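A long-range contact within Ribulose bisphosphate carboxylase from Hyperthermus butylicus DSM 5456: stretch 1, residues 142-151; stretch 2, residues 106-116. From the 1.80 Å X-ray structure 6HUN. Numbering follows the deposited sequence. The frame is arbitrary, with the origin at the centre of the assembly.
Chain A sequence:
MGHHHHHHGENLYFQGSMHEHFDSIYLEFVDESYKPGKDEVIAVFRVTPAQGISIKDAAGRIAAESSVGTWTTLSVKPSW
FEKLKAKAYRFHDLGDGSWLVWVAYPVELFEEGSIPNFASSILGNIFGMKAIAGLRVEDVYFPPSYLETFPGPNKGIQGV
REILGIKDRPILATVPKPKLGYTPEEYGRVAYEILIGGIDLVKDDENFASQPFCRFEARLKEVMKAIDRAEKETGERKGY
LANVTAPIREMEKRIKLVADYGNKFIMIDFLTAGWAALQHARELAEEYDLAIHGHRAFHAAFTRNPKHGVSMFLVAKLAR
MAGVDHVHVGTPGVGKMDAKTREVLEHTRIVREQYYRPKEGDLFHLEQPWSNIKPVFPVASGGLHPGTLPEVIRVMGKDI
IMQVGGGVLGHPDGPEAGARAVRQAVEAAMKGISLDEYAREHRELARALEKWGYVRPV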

# COMPACT_ATOMS: atom_id res chain seq x y z
N PHE A 142 -6.31 6.31 -18.86
CA PHE A 142 -7.68 6.04 -18.45
C PHE A 142 -8.62 6.67 -19.47
O PHE A 142 -8.54 7.89 -19.66
CB PHE A 142 -7.95 6.59 -17.06
CG PHE A 142 -7.14 5.92 -16.00
CD1 PHE A 142 -7.46 4.64 -15.61
CD2 PHE A 142 -6.02 6.51 -15.50
CE1 PHE A 142 -6.69 3.98 -14.65
CE2 PHE A 142 -5.26 5.86 -14.50
CZ PHE A 142 -5.59 4.60 -14.11
N PRO A 143 -9.49 5.91 -20.13
CA PRO A 143 -10.45 6.55 -21.10
C PRO A 143 -11.55 7.29 -20.37
O PRO A 143 -11.84 7.02 -19.20
CB PRO A 143 -11.02 5.36 -21.88
CG PRO A 143 -10.92 4.21 -20.96
CD PRO A 143 -9.65 4.44 -20.09
N PRO A 144 -12.24 8.24 -21.06
CA PRO A 144 -13.21 9.09 -20.37
C PRO A 144 -14.27 8.32 -19.62
O PRO A 144 -14.71 8.77 -18.57
CB PRO A 144 -13.84 9.91 -21.54
CG PRO A 144 -12.79 9.97 -22.55
CD PRO A 144 -11.97 8.69 -22.43
N SER A 145 -14.76 7.21 -20.16
CA SER A 145 -15.90 6.54 -19.54
C SER A 145 -15.50 5.88 -18.24
O SER A 145 -16.33 5.70 -17.34
CB SER A 145 -16.48 5.52 -20.52
OG SER A 145 -15.45 4.60 -20.85
N TYR A 146 -14.24 5.52 -18.12
CA TYR A 146 -13.78 4.97 -16.87
C TYR A 146 -13.30 6.08 -15.94
O TYR A 146 -13.60 6.06 -14.73
CB TYR A 146 -12.68 3.98 -17.19
CG TYR A 146 -12.10 3.25 -15.97
CD1 TYR A 146 -12.92 2.63 -15.02
CD2 TYR A 146 -10.75 3.20 -15.79
CE1 TYR A 146 -12.35 1.95 -13.90
CE2 TYR A 146 -10.18 2.54 -14.69
CZ TYR A 146 -10.97 1.92 -13.77
OH TYR A 146 -10.32 1.30 -12.72
N LEU A 147 -12.57 7.06 -16.49
CA LEU A 147 -12.02 8.15 -15.68
C LEU A 147 -13.15 8.91 -14.98
O LEU A 147 -13.03 9.26 -13.81
CB LEU A 147 -11.17 9.08 -16.55
CG LEU A 147 -10.48 10.24 -15.85
CD1 LEU A 147 -9.49 9.69 -14.82
CD2 LEU A 147 -9.73 11.13 -16.80
N GLU A 148 -14.28 9.11 -15.67
CA GLU A 148 -15.34 9.85 -15.00
C GLU A 148 -16.07 9.07 -13.91
O GLU A 148 -16.94 9.66 -13.26
CB GLU A 148 -16.36 10.37 -16.05
CG GLU A 148 -17.17 9.29 -16.77
CD GLU A 148 -18.02 9.89 -17.94
OE1 GLU A 148 -17.65 10.96 -18.48
OE2 GLU A 148 -19.06 9.29 -18.30
N THR A 149 -15.78 7.78 -13.64
CA THR A 149 -16.38 7.16 -12.48
C THR A 149 -15.69 7.54 -11.17
O THR A 149 -16.13 7.13 -10.09
CB THR A 149 -16.40 5.62 -12.67
OG1 THR A 149 -15.08 5.05 -12.64
CG2 THR A 149 -17.05 5.28 -14.00
N PHE A 150 -14.60 8.32 -11.24
CA PHE A 150 -13.85 8.77 -10.09
C PHE A 150 -14.15 10.25 -9.84
O PHE A 150 -14.47 10.99 -10.79
CB PHE A 150 -12.35 8.58 -10.35
CG PHE A 150 -11.98 7.14 -10.49
CD1 PHE A 150 -11.61 6.41 -9.35
CD2 PHE A 150 -11.96 6.53 -11.73
CE1 PHE A 150 -11.30 5.04 -9.43
CE2 PHE A 150 -11.63 5.14 -11.83
CZ PHE A 150 -11.28 4.42 -10.69
N PRO A 151 -14.15 10.71 -8.58
CA PRO A 151 -14.64 12.10 -8.33
C PRO A 151 -13.61 13.15 -8.64
O PRO A 151 -13.97 14.28 -9.00
CB PRO A 151 -14.94 12.12 -6.82
CG PRO A 151 -14.04 10.98 -6.27
CD PRO A 151 -14.03 9.94 -7.33
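Stretch 2 (106-116) PVELFEEGSIP

Stretch 2 runs alongside stretch 1 in the same sequence direction: the CA of V107 lies 6.8 Å from the CA of Y146, and further along both segments the CA of G113 comes within 4.7 Å of the CA of T149. The two segments therefore close up towards T149. Stretch 2 begins with a 3-10 segment at V107-L109, supported by hydrogen bonds from L109 N to P106 O (3.0 Å) and from F110 N to V107 O (3.1 Å). It continues through a loop into a type II turn, E111 to S114, whose S114 N to E111 O bond is weak at 3.4 Å. A helix starts at I115, with S114 at its N-cap. With so little regular structure on this side, the placement is best defined atom by atom.

One direct hydrogen bond joins the stretches, G113 N to T149 OG1 at 2.8 Å, with an N-H...O angle of 141°. T149 OG1 also donates to Y146 O at 2.8 Å, so a single hydroxyl links the end of the stretch 1 helix to the turn. The T149 side chain, chi1 in p, has its CA-to-CB bond toward stretch 2. G113 has phi/psi of 64/16, a region favourable to glycine, and an ideal CB here would lie 2.9 Å from T149 O, a clash.

G113 also meets the F150 ring: its CA lies 3.9 Å from the ring centroid and 18° off its normal, a CH-pi contact over the face. The same ring brings CE1 to 3.4 Å from I115 CD1, an oblique approach.

The other apolar contacts centre on Y146 and V107. V107, whose CA-to-CB bond points toward stretch 1, places CG2 3.5 Å from P143 CG and CG1 3.7 Å from Y146 CB. Y146 leaves its backbone sideways with chi1 in t, yet the end of its side chain comes nearer to stretch 2, and CE1 packs 3.5 Å from F110 CB. The Y146 and F110 rings form an oblique pair, their centroids 5.3 Å apart and their planes at 31°.

Water completes the contact. Y146 OH donates to a water at 2.6 Å, and that water donates to E111 O at 2.7 Å and S114 O at 2.8 Å. The direct separation of Y146 OH and S114 O is 4.3 Å, so the water bridges the tyrosine to two carbonyls of the turn. Together the stretches bury 461 Å², both sides summed.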

# COMPACT_ATOMS: atom_id res chain seq x y z
N PRO A 106 -9.77 -3.99 -21.94
CA PRO A 106 -11.19 -3.58 -22.03
C PRO A 106 -11.69 -2.99 -20.72
O PRO A 106 -11.38 -3.48 -19.64
CB PRO A 106 -11.91 -4.89 -22.34
CG PRO A 106 -10.85 -5.91 -22.61
CD PRO A 106 -9.62 -5.45 -21.92
N VAL A 107 -12.46 -1.90 -20.81
CA VAL A 107 -12.86 -1.19 -19.58
C VAL A 107 -13.79 -2.04 -18.72
O VAL A 107 -13.89 -1.82 -17.50
CB VAL A 107 -13.51 0.17 -19.92
CG1 VAL A 107 -14.04 0.84 -18.67
CG2 VAL A 107 -12.50 1.12 -20.50
N GLU A 108 -14.47 -3.02 -19.30
CA GLU A 108 -15.33 -3.91 -18.54
C GLU A 108 -14.56 -4.78 -17.54
O GLU A 108 -15.19 -5.44 -16.70
CB GLU A 108 -16.14 -4.80 -19.50
CG GLU A 108 -17.12 -4.05 -20.37
CD GLU A 108 -16.48 -3.30 -21.54
OE1 GLU A 108 -17.19 -2.46 -22.16
OE2 GLU A 108 -15.28 -3.53 -21.84
N LEU A 109 -13.23 -4.80 -17.61
CA LEU A 109 -12.48 -5.51 -16.57
C LEU A 109 -12.59 -4.84 -15.20
O LEU A 109 -12.29 -5.48 -14.17
CB LEU A 109 -11.00 -5.60 -16.94
CG LEU A 109 -10.51 -6.57 -18.01
CD1 LEU A 109 -9.05 -6.32 -18.29
CD2 LEU A 109 -10.74 -8.06 -17.58
N PHE A 110 -12.86 -3.53 -15.16
CA PHE A 110 -12.66 -2.73 -13.94
C PHE A 110 -14.00 -2.38 -13.29
O PHE A 110 -14.97 -2.06 -13.98
CB PHE A 110 -11.84 -1.47 -14.29
CG PHE A 110 -10.53 -1.81 -15.00
CD1 PHE A 110 -9.45 -2.33 -14.27
CD2 PHE A 110 -10.38 -1.63 -16.38
CE1 PHE A 110 -8.25 -2.65 -14.91
CE2 PHE A 110 -9.22 -1.96 -17.03
CZ PHE A 110 -8.13 -2.45 -16.30
N GLU A 111 -14.07 -2.44 -11.96
CA GLU A 111 -15.26 -1.96 -11.27
C GLU A 111 -15.26 -0.43 -11.27
O GLU A 111 -14.22 0.21 -11.00
CB GLU A 111 -15.33 -2.47 -9.84
CG GLU A 111 -16.66 -2.02 -9.19
CD GLU A 111 -16.82 -2.45 -7.72
OE1 GLU A 111 -16.23 -3.44 -7.30
OE2 GLU A 111 -17.63 -1.79 -7.00
N GLU A 112 -16.43 0.15 -11.52
CA GLU A 112 -16.52 1.61 -11.58
C GLU A 112 -16.05 2.24 -10.28
O GLU A 112 -16.52 1.88 -9.21
CB GLU A 112 -17.99 2.03 -11.78
CG GLU A 112 -18.61 1.60 -13.02
CD GLU A 112 -19.30 0.20 -12.96
OE1 GLU A 112 -20.37 0.11 -13.63
OE2 GLU A 112 -18.77 -0.79 -12.34
N GLY A 113 -15.27 3.32 -10.41
CA GLY A 113 -14.90 4.12 -9.25
C GLY A 113 -14.06 3.44 -8.19
O GLY A 113 -14.02 3.93 -7.05
N SER A 114 -13.42 2.29 -8.47
CA SER A 114 -12.72 1.54 -7.40
C SER A 114 -11.22 1.54 -7.65
O SER A 114 -10.73 0.73 -8.44
CB SER A 114 -13.23 0.10 -7.34
OG SER A 114 -12.45 -0.66 -6.37
N ILE A 115 -10.42 2.32 -6.90
CA ILE A 115 -8.97 2.20 -7.02
C ILE A 115 -8.49 0.83 -6.56
O ILE A 115 -7.57 0.26 -7.19
CB ILE A 115 -8.27 3.35 -6.29
CG1 ILE A 115 -8.71 4.71 -6.84
CG2 ILE A 115 -6.74 3.17 -6.38
CD1 ILE A 115 -8.13 5.03 -8.21
N PRO A 116 -9.01 0.25 -5.47
CA PRO A 116 -8.57 -1.09 -5.10
C PRO A 116 -8.74 -2.10 -6.20
O PRO A 116 -7.85 -2.95 -6.37
CB PRO A 116 -9.46 -1.43 -3.89
CG PRO A 116 -9.66 -0.04 -3.26
CD PRO A 116 -9.94 0.81 -4.46
O HOH W 1 -11.55 -0.13 -10.99